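Local coordinates for protein putative aminotransferase (Actinomadura melliaura, PDB 4ZWV) that probably acts as a pyridoxal 5'-phosphate-dependent sugar aminotransferase, transferring an amino group during biosynthesis of the aminopentose of the indolocarbazole AT2433, at residues T275-L280 with A366-G371; D297-D302 with Y344-S349; C182-Q187 with L199-G204. All blocks are in the same frame, centred on the assembly; numbering follows the deposited sequence. Where two conformers were deposited one is given.

Interaction 1: T275-L280 with A366-G371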
loop_
_atom_site.group_PDB
_atom_site.type_symbol
_atom_site.label_atom_id
_atom_site.label_comp_id
_atom_site.label_asym_id
_atom_site.label_seq_id
_atom_site.Cartn_x
_atom_site.Cartn_y
_atom_site.Cartn_z
ATOM N N THR A 275 25.427 26.062 -22.240
ATOM C CA THR A 275 25.832 27.375 -21.725
ATOM C C THR A 275 25.623 28.492 -22.749
ATOM O O THR A 275 25.688 28.259 -23.950
ATOM C CB THR A 275 27.320 27.394 -21.313
ATOM O OG1 THR A 275 28.155 27.286 -22.477
ATOM C CG2 THR A 275 27.620 26.278 -20.310
ATOM N N GLY A 276 25.361 29.706 -22.276
ATOM C CA GLY A 276 25.300 30.827 -23.195
ATOM C C GLY A 276 24.080 30.838 -24.096
ATOM O O GLY A 276 24.109 31.445 -25.162
ATOM N N VAL A 277 23.038 30.111 -23.709
ATOM C CA VAL A 277 21.810 30.081 -24.494
ATOM C C VAL A 277 20.870 31.205 -24.061
ATOM O O VAL A 277 20.500 31.285 -22.897
ATOM C CB VAL A 277 21.098 28.732 -24.357
ATOM C CG1 VAL A 277 19.787 28.741 -25.150
ATOM C CG2 VAL A 277 22.005 27.616 -24.849
ATOM N N PRO A 278 20.516 32.098 -24.991
ATOM C CA PRO A 278 19.608 33.185 -24.614
ATOM C C PRO A 278 18.294 32.645 -24.071
ATOM O O PRO A 278 17.684 31.766 -24.690
ATOM C CB PRO A 278 19.377 33.928 -25.934
ATOM C CG PRO A 278 20.539 33.559 -26.786
ATOM C CD PRO A 278 20.913 32.167 -26.407
ATOM N N GLY A 279 17.872 33.154 -22.919
ATOM C CA GLY A 279 16.610 32.739 -22.344
ATOM C C GLY A 279 16.644 31.419 -21.588
ATOM O O GLY A 279 15.600 30.938 -21.165
ATOM N N LEU A 280 17.826 30.828 -21.418
ATOM C CA LEU A 280 17.952 29.585 -20.660
ATOM C C LEU A 280 18.989 29.717 -19.547
ATOM O O LEU A 280 20.130 30.131 -19.779
ATOM C CB LEU A 280 18.313 28.417 -21.593
ATOM C CG LEU A 280 18.295 27.031 -20.929
ATOM C CD1 LEU A 280 17.775 25.975 -21.894
ATOM C CD2 LEU A 280 19.674 26.636 -20.420
ATOM N N ALA A 366 20.734 20.674 -29.881
ATOM C CA ALA A 366 20.616 21.424 -31.128
ATOM C C ALA A 366 19.275 22.147 -31.214
ATOM O O ALA A 366 19.195 23.284 -31.694
ATOM C CB ALA A 366 20.793 20.499 -32.322
ATOM N N THR A 367 18.224 21.485 -30.741
ATOM C CA THR A 367 16.892 22.068 -30.757
ATOM C C THR A 367 16.832 23.293 -29.846
ATOM O O THR A 367 16.386 24.359 -30.264
ATOM C CB THR A 367 15.824 21.036 -30.339
ATOM O OG1 THR A 367 15.799 19.971 -31.298
ATOM C CG2 THR A 367 14.449 21.682 -30.281
ATOM N N ILE A 368 17.301 23.142 -28.612
ATOM C CA ILE A 368 17.321 24.256 -27.671
ATOM C C ILE A 368 18.177 25.419 -28.178
ATOM O O ILE A 368 17.756 26.580 -28.126
ATOM C CB ILE A 368 17.834 23.798 -26.289
ATOM C CG1 ILE A 368 16.830 22.839 -25.643
ATOM C CG2 ILE A 368 18.062 24.989 -25.365
ATOM C CD1 ILE A 368 17.330 22.211 -24.361
ATOM N N ARG A 369 19.358 25.119 -28.711
ATOM C CA ARG A 369 20.264 26.187 -29.129
ATOM C C ARG A 369 19.788 26.925 -30.383
ATOM O O ARG A 369 20.296 28.001 -30.695
ATOM C CB ARG A 369 21.682 25.636 -29.350
ATOM C CG ARG A 369 22.363 25.203 -28.052
ATOM C CD ARG A 369 23.862 24.976 -28.217
ATOM N NE ARG A 369 24.585 26.245 -28.275
ATOM C CZ ARG A 369 25.159 26.839 -27.231
ATOM N NH1 ARG A 369 25.124 26.274 -26.032
ATOM N NH2 ARG A 369 25.792 27.998 -27.391
ATOM N N SER A 370 18.811 26.363 -31.088
ATOM C CA SER A 370 18.268 27.013 -32.274
ATOM C C SER A 370 17.212 28.062 -31.917
ATOM O O SER A 370 16.738 28.785 -32.796
ATOM C CB SER A 370 17.671 25.979 -33.237
ATOM O OG SER A 370 16.477 25.413 -32.726
ATOM N N GLY A 371 16.850 28.141 -30.635
ATOM C CA GLY A 371 15.953 29.180 -30.155
ATOM C C GLY A 371 14.475 28.830 -30.225
ATOM O O GLY A 371 14.092 27.825 -30.817
HETATM O O HOH W 1 28.090 28.878 -26.085
#
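Val277 and Arg369 bring the two backbones together, their CA atoms 6.2 Å apart, where the loop following helix 243-273 passes the last turn of helix 358-369. The loop reverses through a type II beta turn from Val277 to Leu280, closed by the hydrogen bond from Leu280 N to Val277 O. Pro278 and Gly279 suit its two central places: the proline ring favours the negative phi of the first, and glycine readily takes the positive phi of the second. In the other segment Gly371 likewise has positive phi, at the point where the chain leaves the helix.

Arg369 supplies the polar part of the contact. Its chain bends at CD, chi3 77° turning NE out of the extended line, and NH1 gives a hydrogen bond of 2.9 Å to Thr275 O with an N-H...O angle of 151°. NH1 also bonds to Glu273 O, so one nitrogen grips two carbonyls near the end of helix 243-273, where a positive charge is likely to be favourable. A water accepts from Arg369 NH2 at 2.8 Å and donates to Thr275 O, giving that carbonyl a second donor.

Val277 divides its two methyls between different surroundings. CG2 lies over one face of the guanidinium, 3.6 Å from Arg369 NH1. CG1, anti to the backbone N (chi1 178°), is directed to Ile368, whose CG2 it meets at 4.1 Å. The same Ile368 CG2 touches Leu280 CD1 at 3.6 Å, the two side chains crossing at about a right angle. Ile368 continues inward to Phe306 and Met310 of helix 303-312. This is helix-on-loop packing at the outer rim of the small C-terminal domain of a fold type I aminotransferase, greasy beneath and arginine-bridged on the surface.

Interaction 2: D297-D302 with Y344-S349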
loop_
_atom_site.group_PDB
_atom_site.type_symbol
_atom_site.label_atom_id
_atom_site.label_comp_id
_atom_site.label_asym_id
_atom_site.label_seq_id
_atom_site.Cartn_x
_atom_site.Cartn_y
_atom_site.Cartn_z
ATOM N N ASP A 297 16.940 19.617 -14.956
ATOM C CA ASP A 297 16.167 20.855 -14.880
ATOM C C ASP A 297 16.902 22.060 -15.455
ATOM O O ASP A 297 18.113 22.222 -15.266
ATOM C CB ASP A 297 15.790 21.170 -13.433
ATOM C CG ASP A 297 14.636 20.324 -12.931
ATOM O OD1 ASP A 297 14.073 19.554 -13.734
ATOM O OD2 ASP A 297 14.285 20.450 -11.738
ATOM N N VAL A 298 16.152 22.916 -16.147
ATOM C CA VAL A 298 16.624 24.244 -16.532
ATOM C C VAL A 298 15.513 25.255 -16.267
ATOM O O VAL A 298 14.392 24.878 -15.931
ATOM C CB VAL A 298 17.054 24.312 -18.016
ATOM C CG1 VAL A 298 18.224 23.365 -18.284
ATOM C CG2 VAL A 298 15.893 23.991 -18.935
ATOM N N LYS A 299 15.828 26.535 -16.395
ATOM C CA LYS A 299 14.820 27.579 -16.264
ATOM C C LYS A 299 14.819 28.411 -17.536
ATOM O O LYS A 299 15.874 28.849 -17.980
ATOM C CB LYS A 299 15.098 28.442 -15.028
ATOM C CG LYS A 299 14.957 27.672 -13.710
ATOM C CD LYS A 299 15.405 28.496 -12.493
ATOM C CE LYS A 299 16.908 28.702 -12.480
ATOM N NZ LYS A 299 17.382 29.428 -11.258
ATOM N N VAL A 300 13.647 28.623 -18.135
ATOM C CA VAL A 300 13.587 29.344 -19.410
ATOM C C VAL A 300 12.615 30.522 -19.431
ATOM O O VAL A 300 11.590 30.516 -18.738
ATOM C CB VAL A 300 13.199 28.397 -20.585
ATOM C CG1 VAL A 300 14.254 27.322 -20.784
ATOM C CG2 VAL A 300 11.831 27.767 -20.355
ATOM N N ASP A 301 12.966 31.529 -20.228
ATOM C CA ASP A 301 12.064 32.616 -20.594
ATOM C C ASP A 301 11.119 32.142 -21.692
ATOM O O ASP A 301 11.485 31.272 -22.488
ATOM C CB ASP A 301 12.842 33.833 -21.080
ATOM C CG ASP A 301 13.803 34.368 -20.042
ATOM O OD1 ASP A 301 13.573 34.148 -18.839
ATOM O OD2 ASP A 301 14.793 35.017 -20.443
ATOM N N ASP A 302 9.924 32.731 -21.747
ATOM C CA ASP A 302 8.896 32.367 -22.733
ATOM C C ASP A 302 8.711 30.856 -22.799
ATOM O O ASP A 302 8.829 30.243 -23.862
ATOM C CB ASP A 302 9.238 32.907 -24.124
ATOM C CG ASP A 302 8.026 32.937 -25.057
ATOM O OD1 ASP A 302 6.926 32.509 -24.637
ATOM O OD2 ASP A 302 8.179 33.374 -26.218
ATOM N N TYR A 344 8.725 29.060 -10.754
ATOM C CA TYR A 344 7.754 28.030 -11.122
ATOM C C TYR A 344 7.226 28.166 -12.555
ATOM O O TYR A 344 6.860 27.161 -13.176
ATOM C CB TYR A 344 6.585 28.025 -10.139
ATOM C CG TYR A 344 5.634 26.873 -10.365
ATOM C CD1 TYR A 344 6.040 25.557 -10.146
ATOM C CD2 TYR A 344 4.334 27.095 -10.802
ATOM C CE1 TYR A 344 5.174 24.495 -10.346
ATOM C CE2 TYR A 344 3.460 26.035 -11.007
ATOM C CZ TYR A 344 3.890 24.743 -10.784
ATOM O OH TYR A 344 3.017 23.703 -10.982
ATOM N N ASP A 345 7.203 29.387 -13.084
ATOM C CA ASP A 345 6.735 29.607 -14.448
ATOM C C ASP A 345 7.878 29.499 -15.447
ATOM O O ASP A 345 7.673 29.659 -16.646
ATOM C CB ASP A 345 6.078 30.979 -14.591
ATOM C CG ASP A 345 4.765 31.075 -13.851
ATOM O OD1 ASP A 345 3.993 30.096 -13.886
ATOM O OD2 ASP A 345 4.513 32.129 -13.230
ATOM N N ARG A 346 9.074 29.215 -14.944
ATOM C CA ARG A 346 10.259 29.110 -15.791
ATOM C C ARG A 346 10.823 27.699 -15.863
ATOM O O ARG A 346 11.463 27.329 -16.846
ATOM C CB ARG A 346 11.346 30.060 -15.293
ATOM C CG ARG A 346 10.986 31.528 -15.448
ATOM C CD ARG A 346 11.865 32.389 -14.557
ATOM N NE ARG A 346 13.268 32.262 -14.926
ATOM C CZ ARG A 346 14.270 32.228 -14.055
ATOM N NH1 ARG A 346 14.028 32.295 -12.749
ATOM N NH2 ARG A 346 15.515 32.116 -14.492
HETATM N N MSE A 347 10.593 26.907 -14.826
HETATM C CA MSE A 347 11.263 25.618 -14.750
HETATM C C MSE A 347 10.735 24.629 -15.781
HETATM O O MSE A 347 9.534 24.580 -16.085
HETATM C CB MSE A 347 11.141 25.026 -13.342
HETATM C CG MSE A 347 9.733 24.775 -12.919
HETATM SE SE MSE A 347 9.691 24.002 -11.126
HETATM C CE MSE A 347 10.446 25.439 -10.104
ATOM N N VAL A 348 11.646 23.828 -16.316
ATOM C CA VAL A 348 11.284 22.735 -17.219
ATOM C C VAL A 348 12.297 21.591 -17.086
ATOM O O VAL A 348 13.505 21.826 -17.011
ATOM C CB VAL A 348 11.184 23.214 -18.688
ATOM C CG1 VAL A 348 12.405 24.010 -19.087
ATOM C CG2 VAL A 348 10.944 22.030 -19.637
ATOM N N SER A 349 11.787 20.362 -17.008
ATOM C CA SER A 349 12.612 19.164 -16.861
ATOM C C SER A 349 12.863 18.551 -18.234
ATOM O O SER A 349 11.932 18.393 -19.033
ATOM C CB SER A 349 11.933 18.131 -15.951
ATOM O OG SER A 349 11.698 18.641 -14.641
HETATM O O HOH W 2 16.211 32.033 -10.982
HETATM O O HOH W 3 8.886 31.467 -18.709
HETATM O O HOH W 4 14.935 32.174 -17.201
#
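Val298 and Val348 form the hydrogen-bonded pair between two antiparallel strand segments whose axes approach to 4.7 Å at 143°, flanked by the non-hydrogen-bonded pairs Asp297 with Ser349 and Lys299 with Met347. Val298 N reaches Val348 O and Val348 N returns to Val298 O, both at 3.0 Å, and Val300 N adds a bond to Arg346 O just before the second strand begins.

At one end Ser349 OG donates to Asp297 OD1 at 2.7 Å, meeting it on the syn side but 23° out of the carboxylate plane. An alanine in place of Asp297 would probably leave the Ser349 hydroxyl without this acceptor and freer to turn. The Asp297 side chain is buried, about 8 Å from that of His164, which binds the cofactor.

Strand 296-300 is the middle member of the three-stranded antiparallel sheet of the small domain, between 280-282 and 347-350. Val298, Val300 and Val348 lie on one face; Phe306 of helix 303-312 packs on Val300 and Val348, while Val298 meets Leu280 and Leu282 of strand 280-282. Branched valines suit both the extended backbone and these apolar neighbours. Val300 CG2 lies 4.0 Å from CG1 of Val348, though Val348 has a second conformer and the detail is therefore doubtful.

On the Lys299 side, the Arg346 chain bends at chi3 (62°), which turns NE out of the extended line, and Lys299 CB sits 3.7 Å above one face of the guanidinium, offset toward its rim. The two cations could repel, but Arg346 NH2 forms a salt bridge with Glu281, and Lys299 NZ hydrogen-bonds Pro105 O. One water accepts from both Lys299 NZ (2.9 Å) and Arg346 NH1 (2.8 Å); another accepts from Arg346 NH2 and donates to Asp301 OD1.

Interaction 3: C182-Q187 with L199-G204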
loop_
_atom_site.group_PDB
_atom_site.type_symbol
_atom_site.label_atom_id
_atom_site.label_comp_id
_atom_site.label_asym_id
_atom_site.label_seq_id
_atom_site.Cartn_x
_atom_site.Cartn_y
_atom_site.Cartn_z
ATOM N N CYS A 182 15.607 7.465 5.820
ATOM C CA CYS A 182 15.567 7.726 4.383
ATOM C C CYS A 182 14.581 6.801 3.726
ATOM O O CYS A 182 14.464 5.644 4.129
ATOM C CB CYS A 182 16.920 7.499 3.733
ATOM S SG CYS A 182 18.150 8.668 4.265
ATOM N N VAL A 183 13.883 7.301 2.716
ATOM C CA VAL A 183 12.979 6.446 1.941
ATOM C C VAL A 183 13.343 6.485 0.469
ATOM O O VAL A 183 13.322 7.542 -0.163
ATOM C CB VAL A 183 11.489 6.841 2.091
ATOM C CG1 VAL A 183 10.609 5.858 1.283
ATOM C CG2 VAL A 183 11.078 6.853 3.568
ATOM N N PHE A 184 13.708 5.322 -0.060
ATOM C CA PHE A 184 13.957 5.166 -1.487
ATOM C C PHE A 184 12.726 4.592 -2.177
ATOM O O PHE A 184 11.937 3.901 -1.547
ATOM C CB PHE A 184 15.156 4.249 -1.713
ATOM C CG PHE A 184 16.446 4.810 -1.188
ATOM C CD1 PHE A 184 16.851 4.550 0.115
ATOM C CD2 PHE A 184 17.242 5.605 -1.996
ATOM C CE1 PHE A 184 18.050 5.066 0.607
ATOM C CE2 PHE A 184 18.446 6.128 -1.514
ATOM C CZ PHE A 184 18.852 5.856 -0.215
ATOM N N SER A 185 12.564 4.908 -3.459
ATOM C CA SER A 185 11.465 4.374 -4.263
ATOM C C SER A 185 11.982 3.477 -5.372
ATOM O O SER A 185 12.944 3.841 -6.067
ATOM C CB SER A 185 10.646 5.495 -4.897
ATOM O OG SER A 185 9.747 4.946 -5.868
ATOM N N PHE A 186 11.310 2.334 -5.545
ATOM C CA PHE A 186 11.602 1.431 -6.655
ATOM C C PHE A 186 10.388 1.315 -7.576
ATOM O O PHE A 186 10.152 0.282 -8.214
ATOM C CB PHE A 186 12.031 0.056 -6.128
ATOM C CG PHE A 186 13.136 0.118 -5.105
ATOM C CD1 PHE A 186 14.248 0.936 -5.299
ATOM C CD2 PHE A 186 13.054 -0.633 -3.946
ATOM C CE1 PHE A 186 15.263 0.988 -4.344
ATOM C CE2 PHE A 186 14.053 -0.580 -2.995
ATOM C CZ PHE A 186 15.166 0.236 -3.196
ATOM N N GLN A 187 9.627 2.399 -7.658
ATOM C CA GLN A 187 8.528 2.492 -8.622
ATOM C C GLN A 187 9.063 2.339 -10.053
ATOM O O GLN A 187 10.247 2.585 -10.307
ATOM C CB GLN A 187 7.806 3.828 -8.445
ATOM C CG GLN A 187 6.463 3.922 -9.152
ATOM C CD GLN A 187 6.566 4.453 -10.566
ATOM O OE1 GLN A 187 7.553 5.095 -10.933
ATOM N NE2 GLN A 187 5.548 4.180 -11.369
ATOM N N LEU A 199 12.353 1.356 0.014
ATOM C CA LEU A 199 13.265 0.964 1.078
ATOM C C LEU A 199 13.290 2.058 2.117
ATOM O O LEU A 199 13.554 3.218 1.792
ATOM C CB LEU A 199 14.679 0.726 0.528
ATOM C CG LEU A 199 15.637 0.062 1.513
ATOM C CD1 LEU A 199 15.303 -1.425 1.664
ATOM C CD2 LEU A 199 17.086 0.256 1.035
ATOM N N LEU A 200 13.007 1.693 3.359
ATOM C CA LEU A 200 13.171 2.600 4.489
ATOM C C LEU A 200 14.470 2.258 5.188
ATOM O O LEU A 200 14.673 1.106 5.588
ATOM C CB LEU A 200 11.993 2.468 5.450
ATOM C CG LEU A 200 12.127 3.197 6.784
ATOM C CD1 LEU A 200 12.212 4.716 6.560
ATOM C CD2 LEU A 200 10.922 2.851 7.643
ATOM N N THR A 201 15.371 3.226 5.306
ATOM C CA THR A 201 16.605 2.980 6.048
ATOM C C THR A 201 16.530 3.724 7.366
ATOM O O THR A 201 15.948 4.810 7.437
ATOM C CB THR A 201 17.871 3.394 5.266
ATOM O OG1 THR A 201 17.979 4.823 5.214
ATOM C CG2 THR A 201 17.857 2.828 3.852
ATOM N N LEU A 202 17.103 3.120 8.407
ATOM C CA LEU A 202 17.040 3.663 9.760
ATOM C C LEU A 202 18.424 3.970 10.288
ATOM O O LEU A 202 19.384 3.261 9.986
ATOM C CB LEU A 202 16.345 2.690 10.723
ATOM C CG LEU A 202 14.886 2.299 10.479
ATOM C CD1 LEU A 202 14.020 3.512 10.188
ATOM C CD2 LEU A 202 14.768 1.259 9.355
ATOM N N PRO A 203 18.527 5.019 11.113
ATOM C CA PRO A 203 19.813 5.402 11.704
ATOM C C PRO A 203 20.150 4.671 13.007
ATOM O O PRO A 203 21.262 4.820 13.522
ATOM C CB PRO A 203 19.632 6.899 11.957
ATOM C CG PRO A 203 18.172 7.056 12.197
ATOM C CD PRO A 203 17.502 6.065 11.278
ATOM N N GLY A 204 19.211 3.902 13.542
ATOM C CA GLY A 204 19.448 3.191 14.786
ATOM C C GLY A 204 18.655 1.901 14.902
ATOM O O GLY A 204 17.661 1.692 14.191
#
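Phe184 and Leu199 face each other as a hydrogen-bonded antiparallel pair, Phe184 N giving to Leu199 O at 2.8 Å and Leu199 N to Phe184 O at 3.0 Å. Cys182 and Thr201 repeat the pattern, with Val183 and Leu200 as the non-hydrogen-bonded pair between them. Strand 198-201 is the one strand of the seven in this sheet that runs against the other six, the arrangement characteristic of the large domain of fold type I pyridoxal phosphate enzymes.

On one face of the sheet Phe184 directs its ring edge at Thr201, whose CG2 lies in the ring plane, 3.9 Å from CE1. Cys182 and Thr201, two compact side chains, are neighbours on this face: Thr201 OG1, held between the backbone N and carbonyl carbon by chi1 of 73°, lies 3.2 Å from Cys182 CB. Phe186, just past the strand, brings CZ to 3.8 Å from Leu199 CB, its ring neither face-on nor edge-on. On the reverse face Val183 CG2 meets Leu200 CD1 at 3.8 Å, a small branched chain beside a longer one.

Further out, Leu42 and Leu46 of helix 33-46 pack on Leu199; Leu42 also touches Phe186, and Leu46 touches Phe184. The Phe184 ring makes a T-shaped stack with Trp166. Across the sheet, Ala211 of helix 205-214 covers Leu200, while Val183 lies near Gly57, a residue that binds the cofactor. Such large apolar side chains suit a sheet sandwiched between helices.

Beyond these pairs, Ser185 turns away from the opposite strand and serves the cofactor. Its OG hydrogen-bonds phosphate oxygen OP1 of the pyridoxal-lysine at position 190, and is itself positioned by an ST turn in which Gln187 N donates to Ser185 OG at 3.1 Å.

Interactions 1 and 2 belong to the same small domain, and interaction 2 is nested within the chain loop that interaction 1 closes. They also touch: Gly279 O lies 2.9 Å from Asp301 N, a probable hydrogen bond, and Leu280 CD1 packs 3.9 Å from Val300 CG1. Interaction 3 stands apart in the large domain, its centre 38 Å from that of interaction 1 and 30 Å from that of interaction 2. Chemistry follows place: partly exposed 275-280 with 366-371 pairs a solvent-facing arginine and a water with a small apolar patch, the mostly buried sheet pair of interaction 2 mixes valines with charged edges, and wholly buried interaction 3 is almost entirely backbone bonds and apolar packing beside the cofactor.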